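Local atomic coordinates of sphingomyelinase-c (PDB entry 1ZWX), a protein that belongs to the endonuclease/exonuclease/phosphatase family and has the two-sheet alpha/beta fold of the DNase I-like proteins. Residues A[16-21]-A[62-67]; A[41-46]-A[265-270]; A[52-57]-A[193-198]; A[146-151]-A[173-178]; A[207-210]-A[215-218]. All coordinates share one frame; numbering follows the deposited sequence.

In the fold
Contacts 1, 3 and 4 are buried, whereas contacts 2 and 5 lie near the surface. Contact 1 packs helix 58-67 on strand 12-20, and contact 3 starts from strand 49-55, the neighbour of 12-20 in the same sheet; contact 2 reaches the edge strand 262-266 of that sheet. Contact 4 belongs to the second sheet, and contact 3, close to the centre of the chain, bridges the two. Its chemistry is polar, with a hydrogen bond and two carboxylates, while contacts 1 and 4 are held mainly by branched aliphatic or aromatic groups. Of the surface pair, in contact 2 a tyrosine meets methyls of a leucine and a threonine; in contact 5 a leucine meets serines.

Contact 1. Residues A[16-21]-A[62-67]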
# COMPACT_ATOMS: atom_id res chain seq x y z
N HIS A 16 3.11 1.53 3.36
CA HIS A 16 3.55 2.81 2.86
C HIS A 16 3.52 2.84 1.36
O HIS A 16 4.18 2.04 0.66
CB HIS A 16 4.96 3.17 3.34
CG HIS A 16 5.24 4.64 3.27
ND1 HIS A 16 6.51 5.16 3.36
CD2 HIS A 16 4.40 5.70 3.13
CE1 HIS A 16 6.45 6.47 3.30
NE2 HIS A 16 5.18 6.83 3.16
N ASN A 17 2.71 3.77 0.88
CA ASN A 17 2.74 4.16 -0.50
C ASN A 17 3.97 5.07 -0.62
O ASN A 17 3.98 6.19 -0.12
CB ASN A 17 1.43 4.93 -0.83
CG ASN A 17 1.37 5.36 -2.27
OD1 ASN A 17 2.42 5.57 -2.90
ND2 ASN A 17 0.15 5.47 -2.82
N VAL A 18 5.03 4.53 -1.22
CA VAL A 18 6.34 5.18 -1.20
C VAL A 18 6.59 6.13 -2.41
O VAL A 18 7.65 6.75 -2.50
CB VAL A 18 7.49 4.14 -1.12
CG1 VAL A 18 7.43 3.39 0.25
CG2 VAL A 18 7.42 3.16 -2.25
N TYR A 19 5.62 6.24 -3.31
CA TYR A 19 5.73 7.23 -4.39
C TYR A 19 7.07 7.16 -5.13
O TYR A 19 7.85 8.13 -5.10
CB TYR A 19 5.55 8.62 -3.78
CG TYR A 19 5.52 9.77 -4.77
CD1 TYR A 19 4.77 9.68 -5.93
CD2 TYR A 19 6.17 10.95 -4.49
CE1 TYR A 19 4.71 10.74 -6.84
CE2 TYR A 19 6.10 12.04 -5.38
CZ TYR A 19 5.36 11.92 -6.55
OH TYR A 19 5.28 12.98 -7.47
N LEU A 20 7.34 6.02 -5.77
CA LEU A 20 8.52 5.82 -6.63
C LEU A 20 8.08 5.70 -8.09
O LEU A 20 8.03 4.61 -8.69
CB LEU A 20 9.38 4.62 -6.19
CG LEU A 20 9.95 4.69 -4.74
CD1 LEU A 20 10.62 3.36 -4.38
CD2 LEU A 20 10.90 5.91 -4.38
N PHE A 21 7.74 6.85 -8.65
CA PHE A 21 7.33 6.91 -10.05
C PHE A 21 8.48 6.60 -11.00
O PHE A 21 9.65 6.76 -10.64
CB PHE A 21 6.75 8.28 -10.34
CG PHE A 21 5.27 8.40 -9.99
CD1 PHE A 21 4.67 7.54 -9.05
CD2 PHE A 21 4.48 9.40 -10.60
CE1 PHE A 21 3.29 7.68 -8.72
CE2 PHE A 21 3.12 9.53 -10.30
CZ PHE A 21 2.52 8.67 -9.33
N HIS A 62 13.73 -1.87 -7.03
CA HIS A 62 14.76 -2.90 -6.78
C HIS A 62 15.69 -2.49 -5.65
O HIS A 62 15.94 -3.28 -4.73
CB HIS A 62 15.52 -3.25 -8.06
CG HIS A 62 16.66 -4.21 -7.84
ND1 HIS A 62 17.97 -3.79 -7.71
CD2 HIS A 62 16.69 -5.56 -7.71
CE1 HIS A 62 18.75 -4.84 -7.52
NE2 HIS A 62 18.00 -5.93 -7.53
N ARG A 63 16.17 -1.25 -5.67
CA ARG A 63 16.98 -0.78 -4.57
C ARG A 63 16.29 -0.85 -3.21
O ARG A 63 16.90 -1.34 -2.21
CB ARG A 63 17.52 0.64 -4.82
CG ARG A 63 18.37 1.12 -3.64
CD ARG A 63 18.90 2.50 -3.84
NE ARG A 63 20.04 2.48 -4.73
CZ ARG A 63 20.84 3.52 -4.95
NH1 ARG A 63 20.61 4.68 -4.34
NH2 ARG A 63 21.86 3.41 -5.79
N LEU A 64 15.07 -0.35 -3.13
CA LEU A 64 14.35 -0.35 -1.85
C LEU A 64 14.17 -1.78 -1.33
O LEU A 64 14.44 -2.06 -0.16
CB LEU A 64 12.98 0.33 -2.00
CG LEU A 64 12.05 0.25 -0.80
CD1 LEU A 64 12.67 0.82 0.48
CD2 LEU A 64 10.77 0.97 -1.15
N LEU A 65 13.72 -2.68 -2.20
CA LEU A 65 13.44 -4.05 -1.80
C LEU A 65 14.75 -4.72 -1.37
O LEU A 65 14.81 -5.46 -0.40
CB LEU A 65 12.80 -4.80 -2.96
CG LEU A 65 11.34 -4.33 -3.18
CD1 LEU A 65 10.85 -4.88 -4.46
CD2 LEU A 65 10.50 -4.82 -1.99
N ASN A 66 15.82 -4.39 -2.08
CA ASN A 66 17.15 -4.85 -1.67
C ASN A 66 17.65 -4.35 -0.33
O ASN A 66 18.15 -5.14 0.48
CB ASN A 66 18.15 -4.61 -2.78
CG ASN A 66 18.56 -5.87 -3.42
OD1 ASN A 66 17.97 -6.31 -4.41
ND2 ASN A 66 19.52 -6.53 -2.79
N ASN A 67 17.49 -3.05 -0.10
CA ASN A 67 17.79 -2.44 1.18
C ASN A 67 17.01 -3.06 2.33
O ASN A 67 17.43 -2.97 3.49
CB ASN A 67 17.45 -0.95 1.16
CG ASN A 67 18.38 -0.12 0.27
OD1 ASN A 67 19.39 -0.61 -0.19
ND2 ASN A 67 18.01 1.15 0.00
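Leu64 points one methyl into the notch between Val18 and Leu20, two residues whose side chains leave strand 12-20 on the same side. Its CD2 lies 4.0 Å from Leu20 CD1 and 4.2 Å from Val18 CG2, so a single branch serves both partners. Val18 and Leu64 meet tip to tip, while Leu20 runs slantwise against Leu64. Leu64 CG is anti to its backbone N (chi1 172°), which carries the fork out from the helix to the strand. This is the packed half of the contact: all three residues are buried, and aliphatic groups of this shape fill space without any polar atom to satisfy. The other half is looser. Around the helix from Leu64, His62 and Asn66 are exposed to solvent, as suits their polar ends. Arg63 and Asn67 occupy an intermediate flank, where the arginine forms a salt bridge with Asp36 and the amide of Asn67 bonds to Ala35 O and Asp36 OD1. Helix 31-39 thus closes one flank of the contact, with Ile38 against Val18 and Arg34 against Leu20, while Leu65 turns to strands 49-55 and 104-107 of the sheet that helix 58-67 covers.

Contact 2. Residues A[41-46]-A[265-270]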
# COMPACT_ATOMS: atom_id res chain seq x y z
N ALA A 41 14.92 4.24 7.69
CA ALA A 41 14.08 4.98 8.64
C ALA A 41 13.62 4.05 9.78
O ALA A 41 13.43 2.84 9.57
CB ALA A 41 12.86 5.58 7.94
N ASP A 42 13.43 4.64 10.95
CA ASP A 42 12.96 3.90 12.12
C ASP A 42 11.57 3.29 11.92
O ASP A 42 11.31 2.17 12.41
CB ASP A 42 13.01 4.77 13.36
CG ASP A 42 14.44 4.99 13.86
OD1 ASP A 42 15.37 4.26 13.41
OD2 ASP A 42 14.64 5.91 14.69
N TYR A 43 10.69 3.98 11.18
CA TYR A 43 9.34 3.47 11.01
C TYR A 43 9.31 2.15 10.24
O TYR A 43 8.35 1.39 10.34
CB TYR A 43 8.39 4.52 10.39
CG TYR A 43 8.51 4.65 8.88
CD1 TYR A 43 7.78 3.81 8.02
CD2 TYR A 43 9.33 5.63 8.30
CE1 TYR A 43 7.88 3.93 6.63
CE2 TYR A 43 9.43 5.76 6.91
CZ TYR A 43 8.71 4.91 6.09
OH TYR A 43 8.81 5.03 4.71
N MET A 44 10.38 1.86 9.50
CA MET A 44 10.47 0.60 8.76
C MET A 44 10.98 -0.57 9.59
O MET A 44 10.90 -1.71 9.17
CB MET A 44 11.31 0.78 7.49
CG MET A 44 10.52 1.49 6.39
SD MET A 44 9.20 0.40 5.76
CE MET A 44 8.66 1.27 4.28
N LYS A 45 11.47 -0.29 10.79
CA LYS A 45 11.95 -1.36 11.69
C LYS A 45 10.81 -1.95 12.52
O LYS A 45 9.76 -1.33 12.69
CB LYS A 45 13.01 -0.81 12.64
CG LYS A 45 14.16 -0.10 11.96
CD LYS A 45 15.04 0.61 12.98
CE LYS A 45 16.23 1.30 12.31
NZ LYS A 45 16.88 0.47 11.24
N ASN A 46 11.04 -3.16 13.04
CA ASN A 46 10.16 -3.77 14.03
C ASN A 46 8.74 -4.10 13.56
O ASN A 46 7.79 -4.07 14.35
CB ASN A 46 10.11 -2.92 15.30
CG ASN A 46 11.48 -2.55 15.82
OD1 ASN A 46 12.40 -3.40 15.87
ND2 ASN A 46 11.65 -1.27 16.19
N LYS A 265 -2.43 3.76 12.98
CA LYS A 265 -1.85 5.05 13.32
C LYS A 265 -1.10 5.58 12.10
O LYS A 265 -0.29 4.87 11.50
CB LYS A 265 -0.86 4.93 14.51
CG LYS A 265 -0.26 6.29 14.89
CD LYS A 265 0.29 6.37 16.29
CE LYS A 265 0.36 7.84 16.75
N VAL A 266 -1.38 6.84 11.75
CA VAL A 266 -0.68 7.53 10.68
C VAL A 266 0.59 8.12 11.27
O VAL A 266 0.55 8.80 12.31
CB VAL A 266 -1.55 8.68 10.09
CG1 VAL A 266 -0.81 9.40 8.95
CG2 VAL A 266 -2.89 8.16 9.61
N LEU A 267 1.73 7.84 10.63
CA LEU A 267 3.01 8.37 11.05
C LEU A 267 3.41 9.58 10.21
O LEU A 267 3.60 9.47 9.00
CB LEU A 267 4.08 7.28 10.99
CG LEU A 267 3.66 5.93 11.58
CD1 LEU A 267 4.65 4.84 11.17
CD2 LEU A 267 3.50 6.01 13.12
N HIS A 268 3.53 10.73 10.88
CA HIS A 268 3.86 11.98 10.23
C HIS A 268 5.35 12.28 10.22
O HIS A 268 5.75 13.43 10.10
CB HIS A 268 3.13 13.13 10.93
CG HIS A 268 1.65 13.01 10.87
ND1 HIS A 268 0.91 12.42 11.87
CD2 HIS A 268 0.75 13.39 9.92
CE1 HIS A 268 -0.37 12.44 11.55
NE2 HIS A 268 -0.49 13.03 10.37
N THR A 269 6.18 11.24 10.30
CA THR A 269 7.60 11.46 10.45
C THR A 269 8.24 12.04 9.17
O THR A 269 8.00 11.54 8.06
CB THR A 269 8.33 10.17 10.92
OG1 THR A 269 9.72 10.46 11.17
CG2 THR A 269 8.20 9.00 9.90
N LYS A 270 9.01 13.10 9.36
CA LYS A 270 9.77 13.71 8.28
C LYS A 270 11.02 12.88 7.97
O LYS A 270 11.58 12.20 8.85
CB LYS A 270 10.17 15.14 8.68
CG LYS A 270 9.02 16.14 8.73
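Tyr43 turns both its CB and its ring toward the chain leaving strand 262-266, and two residues there, Leu267 and Thr269, each bring up a methyl. Leu267 CD1 comes against the base of the tyrosine, 3.8 Å from Tyr43 CB, whereas Thr269 CG2 approaches the ring farther out, 3.9 Å from Tyr43 CD2. Both methyls come to the ring at a slant. Tyr43 has CG between its backbone N and carbonyl carbon (chi1 80°), and this swings the ring out from the short 3-10 turn 42-44. Within its own segment Met44 CG lies over one ring face, offset toward the rim, 3.6 Å above the plane. Tyrosine suits a partly exposed site of this kind, since the ring body takes the apolar contacts and the hydroxyl can reach polar company, here close to His16 ND1. The threonine likewise offers carbon on one branch and oxygen on the other. The ring of Tyr43 also meets Phe288 edge-to-face, and its side chain touches Ile38 of helix 31-39. The loop between that helix and strand 49-55 is thus packed against the chain leaving edge strand 262-266, whose Leu267 also touches Val295 of the neighbouring strand 294-298.

Contact 3. Residues A[52-57]-A[193-198]; sequences LNEAFD and GGDLNV
Asn53 reaches from strand 49-55 to the backbone of Asp195, whose N donates to Asn53 OD1 at 2.7 Å. The bond is bent at the hydrogen (134°), but the donor lies in the carbonyl plane of the amide. The two side chains cross with amide and carboxylate planes 30° apart. The same oxygen sits 3.2 Å from Asp195 CB and 3.5 Å from Gly194 CA, so it nestles against the corner of the chain. Glycine fits that corner because its backbone angles would press a CB against the preceding carbonyl, and Asn53 OD1 lies close by. An asparagine suits its own place by offering an acceptor to the corner and a donor beside it: Asn53 ND2 makes weak bonds to Leu52 O and to Thr150 O, which, with the bond to OD1, would favour one orientation of the amide.

Next to this bond the carboxylates of Glu54 and Asp195 come near each other, Glu54 OE2 and Asp195 OD2 4.4 Å apart, a like-charge pair probably unfavourable without a shared donor. Asn17 ND2 is that donor, bonding to both oxygens. Asp195 OD1 receives a weak bond from Asn197 N, two residues on. Farther out, His151 packs on Asn53, Glu54, Asp195 and Asn197, and His291 on Asp195. A phosphate ion, probably from the crystallisation liquor, lies about 3 Å from the side chain of Glu54. Such a cluster of acidic, amide and histidine side chains, with the Gly-Asp-Leu-Asn sequence just after strand 189-193, is consistent with the active-site cleft at the rim of the two-sheet sandwich of DNase I-like proteins.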
# COMPACT_ATOMS: atom_id res chain seq x y z
N LEU A 52 4.15 -2.41 0.49
CA LEU A 52 4.59 -1.24 -0.28
C LEU A 52 3.63 -0.97 -1.44
O LEU A 52 3.11 -1.90 -2.02
CB LEU A 52 5.97 -1.50 -0.87
CG LEU A 52 7.05 -1.82 0.15
CD1 LEU A 52 8.33 -2.14 -0.62
CD2 LEU A 52 7.28 -0.64 1.11
N ASN A 53 3.43 0.31 -1.76
CA ASN A 53 2.60 0.74 -2.91
C ASN A 53 3.43 1.76 -3.70
O ASN A 53 4.30 2.43 -3.15
CB ASN A 53 1.34 1.52 -2.46
CG ASN A 53 0.26 0.66 -1.80
OD1 ASN A 53 -0.66 1.22 -1.20
ND2 ASN A 53 0.38 -0.67 -1.87
N GLU A 54 3.11 1.91 -4.99
CA GLU A 54 3.81 2.85 -5.90
C GLU A 54 5.33 2.63 -5.99
O GLU A 54 6.12 3.57 -6.20
CB GLU A 54 3.46 4.29 -5.57
CG GLU A 54 2.02 4.61 -5.93
CD GLU A 54 1.62 6.09 -5.71
OE1 GLU A 54 2.50 6.98 -5.60
OE2 GLU A 54 0.40 6.35 -5.62
N ALA A 55 5.71 1.38 -5.83
CA ALA A 55 7.09 0.94 -6.14
C ALA A 55 7.12 0.63 -7.63
O ALA A 55 7.17 -0.54 -8.03
CB ALA A 55 7.45 -0.30 -5.29
N PHE A 56 7.06 1.68 -8.45
CA PHE A 56 6.90 1.50 -9.90
C PHE A 56 8.25 1.50 -10.63
O PHE A 56 8.50 0.65 -11.51
CB PHE A 56 6.05 2.64 -10.52
CG PHE A 56 4.58 2.60 -10.17
CD1 PHE A 56 3.99 3.72 -9.59
CD2 PHE A 56 3.80 1.49 -10.45
CE1 PHE A 56 2.63 3.73 -9.31
CE2 PHE A 56 2.42 1.49 -10.15
CZ PHE A 56 1.86 2.60 -9.58
N ASP A 57 9.10 2.46 -10.30
CA ASP A 57 10.37 2.61 -11.04
C ASP A 57 11.19 1.36 -10.85
O ASP A 57 11.44 0.95 -9.72
CB ASP A 57 11.18 3.77 -10.48
CG ASP A 57 12.47 3.98 -11.25
OD1 ASP A 57 13.56 3.84 -10.67
OD2 ASP A 57 12.36 4.28 -12.46
N GLY A 193 -4.61 -4.45 3.28
CA GLY A 193 -4.03 -3.12 3.49
C GLY A 193 -3.45 -2.48 2.24
O GLY A 193 -3.20 -3.14 1.24
N GLY A 194 -3.23 -1.18 2.33
CA GLY A 194 -2.64 -0.40 1.24
C GLY A 194 -3.41 0.88 1.01
O GLY A 194 -4.17 1.32 1.86
N ASP A 195 -3.19 1.47 -0.16
CA ASP A 195 -3.83 2.73 -0.54
C ASP A 195 -5.12 2.34 -1.25
O ASP A 195 -5.12 1.89 -2.43
CB ASP A 195 -2.88 3.53 -1.46
CG ASP A 195 -3.51 4.83 -1.98
OD1 ASP A 195 -4.68 5.13 -1.68
OD2 ASP A 195 -2.77 5.56 -2.65
N LEU A 196 -6.22 2.42 -0.50
CA LEU A 196 -7.53 2.04 -1.02
C LEU A 196 -8.21 3.17 -1.82
O LEU A 196 -9.24 2.92 -2.48
CB LEU A 196 -8.46 1.53 0.10
CG LEU A 196 -8.34 0.02 0.41
CD1 LEU A 196 -8.83 -0.84 -0.74
CD2 LEU A 196 -6.92 -0.41 0.69
N ASN A 197 -7.65 4.38 -1.74
CA ASN A 197 -8.11 5.53 -2.56
C ASN A 197 -9.59 5.90 -2.27
O ASN A 197 -10.31 6.45 -3.10
CB ASN A 197 -7.84 5.27 -4.04
CG ASN A 197 -6.57 5.96 -4.54
OD1 ASN A 197 -6.33 7.14 -4.22
ND2 ASN A 197 -5.76 5.25 -5.29
N VAL A 198 -10.03 5.55 -1.06
CA VAL A 198 -11.37 5.89 -0.57
C VAL A 198 -11.17 6.74 0.68
O VAL A 198 -10.55 6.30 1.66
CB VAL A 198 -12.18 4.62 -0.27
CG1 VAL A 198 -13.57 4.97 0.39
CG2 VAL A 198 -12.36 3.79 -1.51

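Contact 4. Residues A[146-151]-A[173-178]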
# COMPACT_ATOMS: atom_id res chain seq x y z
N HIS A 146 -2.50 -14.15 7.04
CA HIS A 146 -2.81 -13.93 5.62
C HIS A 146 -2.84 -12.42 5.40
O HIS A 146 -3.44 -11.67 6.18
CB HIS A 146 -4.15 -14.59 5.22
CG HIS A 146 -4.21 -16.06 5.53
ND1 HIS A 146 -4.02 -17.03 4.57
CD2 HIS A 146 -4.43 -16.73 6.70
CE1 HIS A 146 -4.13 -18.23 5.13
NE2 HIS A 146 -4.40 -18.07 6.41
N ILE A 147 -2.12 -11.96 4.36
CA ILE A 147 -1.99 -10.51 4.14
C ILE A 147 -2.24 -10.26 2.66
O ILE A 147 -1.63 -10.92 1.81
CB ILE A 147 -0.60 -9.93 4.51
CG1 ILE A 147 -0.32 -10.09 6.01
CG2 ILE A 147 -0.51 -8.44 4.13
CD1 ILE A 147 0.49 -11.39 6.32
N ILE A 148 -3.17 -9.34 2.40
CA ILE A 148 -3.43 -8.86 1.05
C ILE A 148 -3.00 -7.39 1.03
O ILE A 148 -3.47 -6.58 1.86
CB ILE A 148 -4.91 -9.06 0.65
CG1 ILE A 148 -5.13 -10.57 0.45
CG2 ILE A 148 -5.27 -8.20 -0.62
CD1 ILE A 148 -6.57 -10.98 0.20
N GLY A 149 -2.06 -7.09 0.13
CA GLY A 149 -1.54 -5.72 -0.06
C GLY A 149 -2.06 -5.25 -1.42
O GLY A 149 -2.06 -6.01 -2.39
N THR A 150 -2.51 -4.01 -1.50
CA THR A 150 -3.19 -3.54 -2.74
C THR A 150 -3.04 -2.05 -2.89
O THR A 150 -2.69 -1.33 -1.94
CB THR A 150 -4.74 -3.95 -2.77
OG1 THR A 150 -5.24 -3.80 -4.12
CG2 THR A 150 -5.57 -3.12 -1.83
N HIS A 151 -3.35 -1.58 -4.09
CA HIS A 151 -3.37 -0.15 -4.39
C HIS A 151 -4.40 -0.05 -5.51
O HIS A 151 -4.19 -0.53 -6.62
CB HIS A 151 -1.98 0.34 -4.86
CG HIS A 151 -1.96 1.79 -5.29
ND1 HIS A 151 -0.93 2.33 -6.05
CD2 HIS A 151 -2.83 2.80 -5.06
CE1 HIS A 151 -1.17 3.62 -6.25
NE2 HIS A 151 -2.31 3.93 -5.67
N GLN A 173 -14.47 -5.93 -5.01
CA GLN A 173 -15.08 -7.23 -5.26
C GLN A 173 -14.05 -8.26 -5.72
O GLN A 173 -14.15 -9.42 -5.31
CB GLN A 173 -16.24 -7.20 -6.27
CG GLN A 173 -16.92 -8.58 -6.46
CD GLN A 173 -17.55 -9.07 -5.12
OE1 GLN A 173 -18.34 -8.36 -4.48
NE2 GLN A 173 -17.17 -10.27 -4.69
N GLU A 174 -13.13 -7.88 -6.62
CA GLU A 174 -12.08 -8.82 -7.04
C GLU A 174 -11.34 -9.41 -5.82
O GLU A 174 -11.07 -10.59 -5.82
CB GLU A 174 -11.08 -8.18 -8.02
CG GLU A 174 -11.72 -7.84 -9.39
CD GLU A 174 -10.68 -7.51 -10.48
OE1 GLU A 174 -9.62 -8.16 -10.50
OE2 GLU A 174 -10.91 -6.60 -11.30
N ILE A 175 -11.08 -8.58 -4.83
CA ILE A 175 -10.39 -8.99 -3.60
C ILE A 175 -11.28 -9.98 -2.80
O ILE A 175 -10.83 -11.07 -2.40
CB ILE A 175 -10.02 -7.79 -2.78
CG1 ILE A 175 -8.89 -6.97 -3.48
CG2 ILE A 175 -9.61 -8.17 -1.34
CD1 ILE A 175 -8.65 -5.63 -2.82
N GLN A 176 -12.54 -9.61 -2.61
CA GLN A 176 -13.45 -10.51 -1.87
C GLN A 176 -13.70 -11.81 -2.59
O GLN A 176 -13.83 -12.84 -1.94
CB GLN A 176 -14.75 -9.82 -1.50
CG GLN A 176 -14.81 -9.34 -0.04
CD GLN A 176 -14.55 -10.44 1.01
OE1 GLN A 176 -14.97 -11.58 0.86
NE2 GLN A 176 -13.83 -10.08 2.07
N THR A 177 -13.80 -11.80 -3.92
CA THR A 177 -13.99 -13.02 -4.68
C THR A 177 -12.80 -13.97 -4.50
O THR A 177 -12.95 -15.21 -4.39
CB THR A 177 -14.18 -12.70 -6.19
OG1 THR A 177 -15.42 -12.02 -6.35
CG2 THR A 177 -14.18 -13.93 -7.07
N PHE A 178 -11.61 -13.37 -4.46
CA PHE A 178 -10.39 -14.17 -4.30
C PHE A 178 -10.40 -14.81 -2.91
O PHE A 178 -10.18 -16.01 -2.81
CB PHE A 178 -9.14 -13.29 -4.56
CG PHE A 178 -7.87 -13.89 -4.05
CD1 PHE A 178 -7.15 -14.77 -4.84
CD2 PHE A 178 -7.39 -13.56 -2.78
CE1 PHE A 178 -5.97 -15.34 -4.37
CE2 PHE A 178 -6.20 -14.13 -2.30
CZ PHE A 178 -5.50 -15.03 -3.10
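The torsions of Ile148 and Phe178 bring them together: Ile148 holds CG1 anti to its carbonyl carbon (chi1 -71°) and extends CD1 outward, while Phe178 swings its ring off the helix with CG anti to the backbone N (chi1 164°). The two side chains slide past each other in opposite directions, and Ile148 CD1 arrives at the ring edge, near its plane, 4.0 Å from Phe178 CD2. Farther along the strand, Ile175 and Thr150 meet tip to tip. The CD1 methyl of Ile175 sits at the fork of the threonine, 4.1 Å from Thr150 OG1 and equally far from its CG2. Between these points the branch methyls Ile148 CG2 and Ile175 CG2 touch loosely at 4.4 Å.

All four residues are buried, and branched aliphatics suit a strand face that packs against a helix. Thr150 is the polar exception, and its OG1 is satisfied by Gly132 O. Phe133 and Tyr135 of strand 132-140 meet the Phe178 ring edge-to-face and continue the apolar layer. On the exposed flank of the helix, Gln173 NE2 bonds almost straight to Thr177 OG1. The short segments run nearly antiparallel, 161° between their directions, with axes 11.3 Å apart. This is the packing of a beta-alpha-beta crossover, in which helix 161-182 links the parallel neighbours 143-151 and 189-193.

Contact 5. Residues A[207-210]-A[215-218]. Unlike the reference sequence in segment 207-210: Leu209 (reference Phe).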
# COMPACT_ATOMS: atom_id res chain seq x y z
N ASP A 207 -19.51 2.11 2.04
CA ASP A 207 -19.67 1.01 1.12
C ASP A 207 -18.45 0.09 1.03
O ASP A 207 -18.60 -1.12 0.84
CB ASP A 207 -20.02 1.52 -0.27
CG ASP A 207 -21.48 1.98 -0.39
OD1 ASP A 207 -22.17 2.17 0.65
OD2 ASP A 207 -21.90 2.17 -1.52
N MET A 208 -17.26 0.69 1.10
CA MET A 208 -16.01 -0.10 1.10
C MET A 208 -16.01 -1.12 2.24
O MET A 208 -15.61 -2.27 2.04
CB MET A 208 -14.80 0.80 1.27
CG MET A 208 -13.47 -0.01 1.46
SD MET A 208 -12.00 1.02 1.26
CE MET A 208 -12.08 2.04 2.68
N LEU A 209 -16.44 -0.70 3.42
CA LEU A 209 -16.55 -1.62 4.58
C LEU A 209 -17.36 -2.86 4.19
O LEU A 209 -16.95 -4.02 4.47
CB LEU A 209 -17.06 -0.92 5.86
CG LEU A 209 -16.26 0.26 6.44
CD1 LEU A 209 -16.81 0.75 7.76
CD2 LEU A 209 -14.75 -0.02 6.53
N LYS A 210 -18.45 -2.66 3.45
CA LYS A 210 -19.28 -3.78 3.05
C LYS A 210 -18.67 -4.62 1.94
O LYS A 210 -18.84 -5.84 1.90
CB LYS A 210 -20.70 -3.30 2.62
CG LYS A 210 -21.51 -2.64 3.74
CD LYS A 210 -21.92 -3.67 4.81
CE LYS A 210 -22.93 -3.13 5.85
NZ LYS A 210 -22.97 -1.65 5.90
N SER A 215 -14.24 -3.79 9.10
CA SER A 215 -14.68 -2.66 9.93
C SER A 215 -13.57 -1.68 10.15
O SER A 215 -12.39 -2.00 9.93
CB SER A 215 -15.21 -3.13 11.30
OG SER A 215 -16.21 -4.11 11.09
N SER A 216 -13.93 -0.47 10.59
CA SER A 216 -12.94 0.55 10.91
C SER A 216 -12.10 0.06 12.09
O SER A 216 -12.66 -0.55 13.02
CB SER A 216 -13.62 1.84 11.30
OG SER A 216 -14.28 2.41 10.18
N PRO A 217 -10.77 0.24 12.02
CA PRO A 217 -9.94 0.00 13.22
C PRO A 217 -10.49 0.70 14.48
O PRO A 217 -11.17 1.73 14.37
CB PRO A 217 -8.57 0.56 12.82
CG PRO A 217 -8.52 0.32 11.32
CD PRO A 217 -9.94 0.59 10.84
N ALA A 218 -10.19 0.11 15.64
CA ALA A 218 -10.67 0.61 16.93
C ALA A 218 -10.22 2.04 17.23
O ALA A 218 -9.09 2.44 16.89
CB ALA A 218 -10.23 -0.32 18.07
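Leu209, Ser216 and Ser215 supply this contact, and the leucine has the largest share of it. Its isobutyl group, CG anti to the carbonyl carbon (chi1 -59°), leaves helix 203-212 and spreads its two methyls over the loop that returns after the helix ends. Leu209 CD1 stands 3.9 Å from Ser216 OG. The other methyl, Leu209 CD2, lies 4.2 Å from Ser215 C, with Ser216 N at a similar distance. One branch therefore meets a side chain and the other a peptide group.

Ser215 takes part through its backbone, because its CB points away from the helix and its OG bonds to Asn254 ND2. It is this backbone that passes close to the helix, CA of Leu209 and CA of Ser215 being 5.8 Å apart. Ser216 presents its hydroxyl beside the leucine, but that group has its polar partner in Tyr205 OH, one helical turn before Leu209. Serine suits this place, since its small side chain lets OG stand beside the leucine methyl while keeping that bond. What joins the two segments is thus van der Waals contact of aliphatic carbon with a peptide group and with a hydroxyl that is bonded to Tyr205, which implies modest, weakly directional cohesion at a partly exposed surface.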